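Local coordinates for protein pyruvate kinase (Cryptosporidium parvum, PDB 4DRS) that probably catalyses the last step of glycolysis, the potassium-dependent transfer of a phosphoryl group from phosphoenolpyruvate to ADP, which yields pyruvate and ATP, at residues 44-48 and 463-469; 348-353 and 381-386; 398-402 and 442-446. All coordinates share one frame; numbering follows the deposited sequence.

How the contacts relate
Contact 1 alone of the three pairs a barrel segment with one of the C-terminal domain: 44-48 enters the closed eight-stranded barrel, and 463-469 leads into the outer strand 469-473 of the C-terminal sheet. Contacts 2 and 3 are nested in series inside the loop it closes. Contact 2, on the barrel side about 13 Å from contact 1 between centres, pairs helices 342-354 and 371-386; E386 OE2 probably bonds T46 OG1, and V352 O the R467 guanidinium. Contact 3, on the C-terminal side about 16 Å from contact 1, joins helix 391-401 to the end of helix 436-443, where S442 OG probably bonds R467 O. Contacts 2 and 3 do not touch, although helices 371-386 and 391-401 are consecutive; R467 links all three.

Contact 1: 44-48 and 463-469; sequences RKTQI and LKIARGV. With SO4 (sulfate ion), chain D.
K45 and G468 bring the two loops closest, and a short run of polar bonds joins them. K45 O accepts the backbone N-H of G468 at 2.8 Å, and the CB and CG of K45 rest beside the G468 CA. NZ, carried away from the contact, donates to S447 O and to a water, which in turn donates to G468 O. G468 is the third residue of the type II turn 466-469, where the positive phi (71°) favours glycine. At T46 the hydroxyl lies over one face of the R467 guanidinium without bonding to it. Its hydrogen bond goes to E386 instead. The guanidinium itself is fixed from beyond the contact by S356 O and V352 O. Q47 buries the largest area. Its chain, bent at chi2 (-76°), turns the amide so that NE2 donates twice: to A466 O at 2.8 Å, nearly straight at 166°, and to V469 O at 3.2 Å, on a lone pair. Both carbonyls lie near the amide plane, which fixes its rotation; OE1 faces S71 and a water. That water accepts from K464 NZ, which also donates to a sulfate oxygen, O4, at 3.1 Å; the sulfate probably comes from the crystallisation liquor. The contact is a buried seam between domains: strand 47-51, the first of the TIM barrel, has strand 358-361 beside Q47 and helix 371-386 beside R44, T46 and I48, whereas 463-469 packs against helix 436-443 and strand 449-454 of the C-terminal domain.

Contact 2: 348-353 and 381-386; sequences VANAVL and VCAQAE
Helices 348-353 and 381-386 run in broadly the same direction, their axes 8.6 Å apart at closest approach and crossing at -48°, and the CA atoms of A349 and A385 come within 5.1 Å of each other. Small residues make this close approach possible. The A385 methyl packs against A349 and V352, with its CB 3.6 Å from A349 O and 4.1 Å from V352 CB, so it touches the opposing backbone as well as its side chains. The A349 methyl itself touches V381 CG1 and the A385 methyl. V381 turns that CG1 branch anti to its own backbone N (chi1 170°), and the methyl ends 3.6 Å from A349 N. Two valines one turn apart, V348 and V352, both touch the C382 sulfur: V352 CG2 lies 3.8 Å from SG and V348 CG1 4.0 Å from it. The other branch of V352, CG1, meets E386 CG, the two side chains crossing at about a right angle. While CG packs here, the glutamate's carboxylate is held by two hydrogen bonds from beyond the contact, OE2 with the T46 hydroxyl and OE1 with the K45 backbone N. At the far end L353 brings CD2 to 3.3 Å from A385 O. No hydrogen bond spans the two helices. A second subunit adds to the surroundings, with its F307 against A349 and its K311 bonded to N350. This is the packing of adjacent outer helices in a TIM barrel: helix 342-354 precedes strand 358-361, the eighth of the barrel, helix 371-386 follows it, and V348 and C382 both touch V359 on that strand.

Contact 3: 398-402 and 442-446; sequences IHSSV and SKYRP
This is a largely apolar contact on the C-terminal side of the chain, between the last turn of helix 391-401 and the turn after helix 436-443, and no hydrogen bond crosses it. I398 is central. Its CD1 lies 3.4 Å from K443 O and 3.8 Å from R445 CG, while CG2, the other branch, meets Y444 CD1 at 3.9 Å; one residue thus fits the backbone bend, the arginine stem and the tyrosine ring together. The ring of Y444 receives H399 CA at its edge, in plane, 3.9 Å from CE1. H399 turns its imidazole so that CE1 of the tyrosine lies at the imidazole's edge as well, with ND1 4.2 Å away; D422 of a third subunit also packs on this histidine. V402, where the helix has given way to loop, approaches the far end of the same ring: its CG2 is 3.6 Å from Y444 OH. The fully extended K443 brings CE to within 3.9 Å of this CG2, and the lysine and valine meet tip to tip. The E410 carboxylate makes a salt bridge with K443 NZ and a hydrogen bond with Y444 OH, giving both polar ends a shared partner. The R445 chain bends back at chi2 (-66°), which lets NH1 donate to S442 O at 2.9 Å. That carbonyl also takes the R445 backbone N-H, the two donors arriving from opposite faces of its plane. Further along, R445 NH2 forms a salt bridge with D357. Helix 408-422 flanks the contact through E410, C414 and V417, while earlier in helix 391-401 L394 touches R445 and Y395 touches Y444.

Contact 1: 44-48 and 463-469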
loop_
_atom_site.group_PDB
_atom_site.type_symbol
_atom_site.label_atom_id
_atom_site.label_comp_id
_atom_site.label_asym_id
_atom_site.label_seq_id
_atom_site.Cartn_x
_atom_site.Cartn_y
_atom_site.Cartn_z
ATOM N N ARG A 44 27.244 -12.195 -5.993
ATOM C CA ARG A 44 26.258 -12.351 -7.059
ATOM C C ARG A 44 25.289 -13.524 -6.835
ATOM O O ARG A 44 25.691 -14.611 -6.410
ATOM C CB ARG A 44 26.984 -12.493 -8.400
ATOM C CG ARG A 44 26.100 -12.875 -9.576
ATOM C CD ARG A 44 26.909 -13.108 -10.842
ATOM N NE ARG A 44 28.150 -13.843 -10.598
ATOM C CZ ARG A 44 28.234 -15.159 -10.434
ATOM N NH1 ARG A 44 27.151 -15.921 -10.476
ATOM N NH2 ARG A 44 29.412 -15.712 -10.225
ATOM N N LYS A 45 24.013 -13.286 -7.124
ATOM C CA LYS A 45 22.968 -14.297 -6.930
ATOM C C LYS A 45 22.579 -14.980 -8.233
ATOM O O LYS A 45 22.363 -16.191 -8.268
ATOM C CB LYS A 45 21.731 -13.677 -6.279
ATOM C CG LYS A 45 21.950 -13.237 -4.847
ATOM C CD LYS A 45 20.743 -12.481 -4.321
ATOM C CE LYS A 45 21.034 -11.864 -2.969
ATOM N NZ LYS A 45 21.526 -12.890 -2.007
ATOM N N THR A 46 22.499 -14.195 -9.299
ATOM C CA THR A 46 22.153 -14.717 -10.610
ATOM C C THR A 46 23.219 -15.693 -11.101
ATOM O O THR A 46 24.411 -15.389 -11.095
ATOM C CB THR A 46 21.956 -13.583 -11.627
ATOM O OG1 THR A 46 21.061 -12.611 -11.073
ATOM C CG2 THR A 46 21.368 -14.119 -12.941
ATOM N N GLN A 47 22.767 -16.872 -11.509
ATOM C CA GLN A 47 23.657 -17.915 -11.985
ATOM C C GLN A 47 24.105 -17.626 -13.412
ATOM O O GLN A 47 23.402 -16.961 -14.178
ATOM C CB GLN A 47 22.963 -19.275 -11.903
ATOM C CG GLN A 47 22.413 -19.629 -10.524
ATOM C CD GLN A 47 23.479 -20.064 -9.525
ATOM O OE1 GLN A 47 24.684 -19.960 -9.777
ATOM N NE2 GLN A 47 23.031 -20.558 -8.371
ATOM N N ILE A 48 25.284 -18.127 -13.764
ATOM C CA ILE A 48 25.858 -17.884 -15.081
ATOM C C ILE A 48 26.123 -19.197 -15.803
ATOM O O ILE A 48 26.844 -20.063 -15.297
ATOM C CB ILE A 48 27.155 -17.045 -15.000
ATOM C CG1 ILE A 48 26.845 -15.624 -14.518
ATOM C CG2 ILE A 48 27.863 -17.010 -16.347
ATOM C CD1 ILE A 48 28.070 -14.764 -14.279
ATOM N N LEU A 463 20.964 -27.488 -8.508
ATOM C CA LEU A 463 20.659 -26.183 -7.929
ATOM C C LEU A 463 21.441 -25.027 -8.558
ATOM O O LEU A 463 21.274 -23.868 -8.162
ATOM C CB LEU A 463 20.888 -26.208 -6.416
ATOM C CG LEU A 463 19.846 -26.923 -5.549
ATOM C CD1 LEU A 463 20.377 -27.092 -4.136
ATOM C CD2 LEU A 463 18.507 -26.191 -5.535
ATOM N N LYS A 464 22.278 -25.336 -9.542
ATOM C CA LYS A 464 23.127 -24.321 -10.153
ATOM C C LYS A 464 22.379 -23.402 -11.115
ATOM O O LYS A 464 22.969 -22.479 -11.673
ATOM C CB LYS A 464 24.362 -24.946 -10.807
ATOM C CG LYS A 464 25.325 -25.620 -9.826
ATOM C CD LYS A 464 25.471 -24.872 -8.503
ATOM C CE LYS A 464 26.221 -23.552 -8.646
ATOM N NZ LYS A 464 25.879 -22.615 -7.531
ATOM N N ILE A 465 21.083 -23.654 -11.296
ATOM C CA ILE A 465 20.226 -22.765 -12.079
ATOM C C ILE A 465 19.245 -21.961 -11.207
ATOM O O ILE A 465 18.434 -21.187 -11.723
ATOM C CB ILE A 465 19.448 -23.517 -13.180
ATOM C CG1 ILE A 465 18.723 -24.734 -12.591
ATOM C CG2 ILE A 465 20.379 -23.886 -14.335
ATOM C CD1 ILE A 465 17.547 -25.206 -13.425
ATOM N N ALA A 466 19.325 -22.146 -9.891
ATOM C CA ALA A 466 18.463 -21.425 -8.957
ATOM C C ALA A 466 19.178 -20.192 -8.410
ATOM O O ALA A 466 20.287 -20.298 -7.875
ATOM C CB ALA A 466 18.029 -22.339 -7.820
ATOM N N ARG A 467 18.536 -19.031 -8.539
ATOM C CA ARG A 467 19.135 -17.770 -8.107
ATOM C C ARG A 467 19.478 -17.765 -6.618
ATOM O O ARG A 467 18.672 -18.196 -5.776
ATOM C CB ARG A 467 18.224 -16.585 -8.432
ATOM C CG ARG A 467 18.904 -15.245 -8.207
ATOM C CD ARG A 467 17.930 -14.087 -8.153
ATOM N NE ARG A 467 17.598 -13.594 -9.481
ATOM C CZ ARG A 467 17.147 -12.370 -9.739
ATOM N NH1 ARG A 467 16.985 -11.492 -8.756
ATOM N NH2 ARG A 467 16.866 -12.020 -10.987
ATOM N N GLY A 468 20.684 -17.290 -6.316
ATOM C CA GLY A 468 21.140 -17.073 -4.950
ATOM C C GLY A 468 21.424 -18.319 -4.133
ATOM O O GLY A 468 21.525 -18.243 -2.911
ATOM N N VAL A 469 21.555 -19.465 -4.795
ATOM C CA VAL A 469 21.814 -20.715 -4.091
ATOM C C VAL A 469 23.275 -21.145 -4.226
ATOM O O VAL A 469 23.779 -21.375 -5.326
ATOM C CB VAL A 469 20.861 -21.850 -4.544
ATOM C CG1 VAL A 469 21.129 -23.127 -3.762
ATOM C CG2 VAL A 469 19.405 -21.436 -4.376
HETATM S S SO4 D . 28.860 -22.910 -5.282
HETATM O O1 SO4 D . 29.684 -23.187 -4.085
HETATM O O2 SO4 D . 28.463 -21.484 -5.303
HETATM O O3 SO4 D . 29.676 -23.209 -6.486
HETATM O O4 SO4 D . 27.651 -23.768 -5.241
HETATM O O HOH W 1 19.797 -15.584 -2.184
HETATM O O HOH W 2 26.238 -19.917 -7.291
#

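Contact 2: 348-353 and 381-386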
loop_
_atom_site.group_PDB
_atom_site.type_symbol
_atom_site.label_atom_id
_atom_site.label_comp_id
_atom_site.label_asym_id
_atom_site.label_seq_id
_atom_site.Cartn_x
_atom_site.Cartn_y
_atom_site.Cartn_z
ATOM N N VAL A 348 21.803 -7.379 -19.752
ATOM C CA VAL A 348 21.999 -8.349 -18.673
ATOM C C VAL A 348 21.488 -7.794 -17.343
ATOM O O VAL A 348 20.838 -8.509 -16.574
ATOM C CB VAL A 348 23.477 -8.772 -18.542
ATOM C CG1 VAL A 348 23.629 -9.879 -17.508
ATOM C CG2 VAL A 348 24.015 -9.234 -19.886
ATOM N N ALA A 349 21.781 -6.523 -17.083
ATOM C CA ALA A 349 21.284 -5.833 -15.901
ATOM C C ALA A 349 19.762 -5.882 -15.825
ATOM O O ALA A 349 19.192 -6.211 -14.783
ATOM C CB ALA A 349 21.764 -4.391 -15.891
ATOM N N ASN A 350 19.108 -5.558 -16.937
ATOM C CA ASN A 350 17.652 -5.552 -16.985
ATOM C C ASN A 350 17.033 -6.950 -17.007
ATOM O O ASN A 350 15.908 -7.129 -16.541
ATOM C CB ASN A 350 17.140 -4.685 -18.137
ATOM C CG ASN A 350 17.282 -3.202 -17.847
ATOM O OD1 ASN A 350 16.692 -2.683 -16.900
ATOM N ND2 ASN A 350 18.068 -2.514 -18.658
ATOM N N ALA A 351 17.766 -7.934 -17.521
ATOM C CA ALA A 351 17.321 -9.327 -17.421
ATOM C C ALA A 351 17.295 -9.762 -15.957
ATOM O O ALA A 351 16.323 -10.366 -15.513
ATOM C CB ALA A 351 18.193 -10.253 -18.257
ATOM N N VAL A 352 18.344 -9.424 -15.204
ATOM C CA VAL A 352 18.379 -9.696 -13.762
ATOM C C VAL A 352 17.225 -8.987 -13.037
ATOM O O VAL A 352 16.551 -9.579 -12.182
ATOM C CB VAL A 352 19.738 -9.313 -13.127
ATOM C CG1 VAL A 352 19.688 -9.434 -11.606
ATOM C CG2 VAL A 352 20.858 -10.189 -13.681
ATOM N N LEU A 353 16.985 -7.730 -13.397
ATOM C CA LEU A 353 15.927 -6.949 -12.769
ATOM C C LEU A 353 14.523 -7.431 -13.163
ATOM O O LEU A 353 13.569 -7.273 -12.398
ATOM C CB LEU A 353 16.115 -5.459 -13.059
ATOM C CG LEU A 353 17.293 -4.808 -12.321
ATOM C CD1 LEU A 353 17.587 -3.418 -12.863
ATOM C CD2 LEU A 353 17.042 -4.763 -10.817
ATOM N N VAL A 381 28.191 -7.065 -13.613
ATOM C CA VAL A 381 26.909 -6.463 -13.987
ATOM C C VAL A 381 25.760 -7.051 -13.169
ATOM O O VAL A 381 24.956 -6.302 -12.609
ATOM C CB VAL A 381 26.612 -6.609 -15.494
ATOM C CG1 VAL A 381 25.175 -6.205 -15.808
ATOM C CG2 VAL A 381 27.584 -5.771 -16.308
ATOM N N CYS A 382 25.696 -8.382 -13.095
ATOM C CA CYS A 382 24.667 -9.061 -12.303
ATOM C C CYS A 382 24.657 -8.569 -10.863
ATOM O O CYS A 382 23.606 -8.184 -10.346
ATOM C CB CYS A 382 24.848 -10.577 -12.334
ATOM S SG CYS A 382 24.448 -11.338 -13.919
ATOM N N ALA A 383 25.834 -8.567 -10.236
ATOM C CA ALA A 383 25.997 -8.115 -8.852
ATOM C C ALA A 383 25.534 -6.670 -8.683
ATOM O O ALA A 383 24.873 -6.329 -7.705
ATOM C CB ALA A 383 27.447 -8.269 -8.408
ATOM N N GLN A 384 25.872 -5.834 -9.658
ATOM C CA GLN A 384 25.485 -4.430 -9.644
ATOM C C GLN A 384 23.966 -4.265 -9.778
ATOM O O GLN A 384 23.361 -3.471 -9.056
ATOM C CB GLN A 384 26.239 -3.676 -10.745
ATOM C CG GLN A 384 26.588 -2.232 -10.418
ATOM C CD GLN A 384 27.296 -2.051 -9.085
ATOM O OE1 GLN A 384 28.225 -2.783 -8.747
ATOM N NE2 GLN A 384 26.858 -1.056 -8.322
ATOM N N ALA A 385 23.353 -5.037 -10.675
ATOM C CA ALA A 385 21.901 -4.980 -10.900
ATOM C C ALA A 385 21.123 -5.441 -9.673
ATOM O O ALA A 385 20.048 -4.919 -9.372
ATOM C CB ALA A 385 21.513 -5.799 -12.122
ATOM N N GLU A 386 21.688 -6.409 -8.959
ATOM C CA GLU A 386 21.089 -6.929 -7.732
ATOM C C GLU A 386 21.065 -5.915 -6.573
ATOM O O GLU A 386 20.260 -6.050 -5.649
ATOM C CB GLU A 386 21.767 -8.243 -7.322
ATOM C CG GLU A 386 21.362 -9.416 -8.205
ATOM C CD GLU A 386 22.371 -10.558 -8.247
ATOM O OE1 GLU A 386 23.294 -10.608 -7.406
ATOM O OE2 GLU A 386 22.229 -11.428 -9.132
#

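Contact 3: 398-402 and 442-446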
loop_
_atom_site.group_PDB
_atom_site.type_symbol
_atom_site.label_atom_id
_atom_site.label_comp_id
_atom_site.label_asym_id
_atom_site.label_seq_id
_atom_site.Cartn_x
_atom_site.Cartn_y
_atom_site.Cartn_z
ATOM N N ILE A 398 5.772 -11.334 -4.773
ATOM C CA ILE A 398 5.730 -12.783 -4.992
ATOM C C ILE A 398 4.793 -13.478 -3.999
ATOM O O ILE A 398 3.977 -14.308 -4.393
ATOM C CB ILE A 398 7.140 -13.423 -4.948
ATOM C CG1 ILE A 398 8.047 -12.800 -6.014
ATOM C CG2 ILE A 398 7.058 -14.928 -5.159
ATOM C CD1 ILE A 398 9.530 -12.959 -5.736
ATOM N N HIS A 399 4.896 -13.119 -2.723
ATOM C CA HIS A 399 4.052 -13.712 -1.680
ATOM C C HIS A 399 2.577 -13.520 -1.943
ATOM O O HIS A 399 1.779 -14.436 -1.730
ATOM C CB HIS A 399 4.440 -13.169 -0.307
ATOM C CG HIS A 399 3.757 -13.866 0.843
ATOM N ND1 HIS A 399 4.112 -15.092 1.257
ATOM C CD2 HIS A 399 2.715 -13.460 1.668
ATOM C CE1 HIS A 399 3.337 -15.456 2.295
ATOM N NE2 HIS A 399 2.484 -14.457 2.544
ATOM N N SER A 400 2.210 -12.331 -2.423
ATOM C CA SER A 400 0.817 -12.013 -2.774
ATOM C C SER A 400 0.317 -12.743 -4.023
ATOM O O SER A 400 -0.868 -13.059 -4.120
ATOM C CB SER A 400 0.639 -10.506 -2.970
ATOM O OG SER A 400 0.926 -9.800 -1.779
ATOM N N SER A 401 1.215 -12.993 -4.974
ATOM C CA SER A 401 0.858 -13.655 -6.235
ATOM C C SER A 401 0.612 -15.160 -6.086
ATOM O O SER A 401 0.059 -15.795 -6.985
ATOM C CB SER A 401 1.944 -13.419 -7.288
ATOM O OG SER A 401 2.254 -12.042 -7.407
ATOM N N VAL A 402 1.027 -15.724 -4.955
ATOM C CA VAL A 402 0.916 -17.161 -4.724
ATOM C C VAL A 402 -0.373 -17.497 -3.970
ATOM O O VAL A 402 -0.567 -17.052 -2.840
ATOM C CB VAL A 402 2.161 -17.728 -3.998
ATOM C CG1 VAL A 402 1.977 -19.201 -3.671
ATOM C CG2 VAL A 402 3.403 -17.544 -4.857
ATOM N N SER A 442 14.518 -19.863 -2.877
ATOM C CA SER A 442 14.952 -19.066 -4.033
ATOM C C SER A 442 13.795 -18.329 -4.708
ATOM O O SER A 442 13.938 -17.182 -5.131
ATOM C CB SER A 442 15.668 -19.957 -5.052
ATOM O OG SER A 442 16.189 -19.184 -6.122
ATOM N N LYS A 443 12.651 -19.002 -4.800
ATOM C CA LYS A 443 11.414 -18.430 -5.331
ATOM C C LYS A 443 11.000 -17.132 -4.619
ATOM O O LYS A 443 10.418 -16.237 -5.237
ATOM C CB LYS A 443 10.298 -19.471 -5.229
ATOM C CG LYS A 443 8.929 -19.020 -5.712
ATOM C CD LYS A 443 7.882 -20.098 -5.471
ATOM C CE LYS A 443 6.502 -19.626 -5.895
ATOM N NZ LYS A 443 5.484 -20.700 -5.707
ATOM N N TYR A 444 11.307 -17.021 -3.327
ATOM C CA TYR A 444 10.876 -15.847 -2.566
ATOM C C TYR A 444 11.935 -14.760 -2.457
ATOM O O TYR A 444 11.752 -13.784 -1.725
ATOM C CB TYR A 444 10.282 -16.247 -1.210
ATOM C CG TYR A 444 8.946 -16.912 -1.395
ATOM C CD1 TYR A 444 7.781 -16.151 -1.507
ATOM C CD2 TYR A 444 8.848 -18.298 -1.522
ATOM C CE1 TYR A 444 6.552 -16.756 -1.716
ATOM C CE2 TYR A 444 7.621 -18.913 -1.732
ATOM C CZ TYR A 444 6.480 -18.137 -1.828
ATOM O OH TYR A 444 5.263 -18.731 -2.029
ATOM N N ARG A 445 13.025 -14.945 -3.203
ATOM C CA ARG A 445 14.035 -13.911 -3.463
ATOM C C ARG A 445 14.613 -13.210 -2.225
ATOM O O ARG A 445 14.549 -11.981 -2.115
ATOM C CB ARG A 445 13.502 -12.877 -4.467
ATOM C CG ARG A 445 13.289 -13.407 -5.879
ATOM C CD ARG A 445 14.598 -13.801 -6.547
ATOM N NE ARG A 445 14.440 -14.026 -7.984
ATOM C CZ ARG A 445 14.340 -15.222 -8.562
ATOM N NH1 ARG A 445 14.383 -16.327 -7.830
ATOM N NH2 ARG A 445 14.201 -15.311 -9.882
ATOM N N PRO A 446 15.192 -13.986 -1.297
ATOM C CA PRO A 446 15.777 -13.350 -0.119
ATOM C C PRO A 446 17.000 -12.511 -0.482
ATOM O O PRO A 446 17.687 -12.816 -1.459
ATOM C CB PRO A 446 16.205 -14.542 0.739
ATOM C CG PRO A 446 16.469 -15.630 -0.242
ATOM C CD PRO A 446 15.442 -15.439 -1.323
#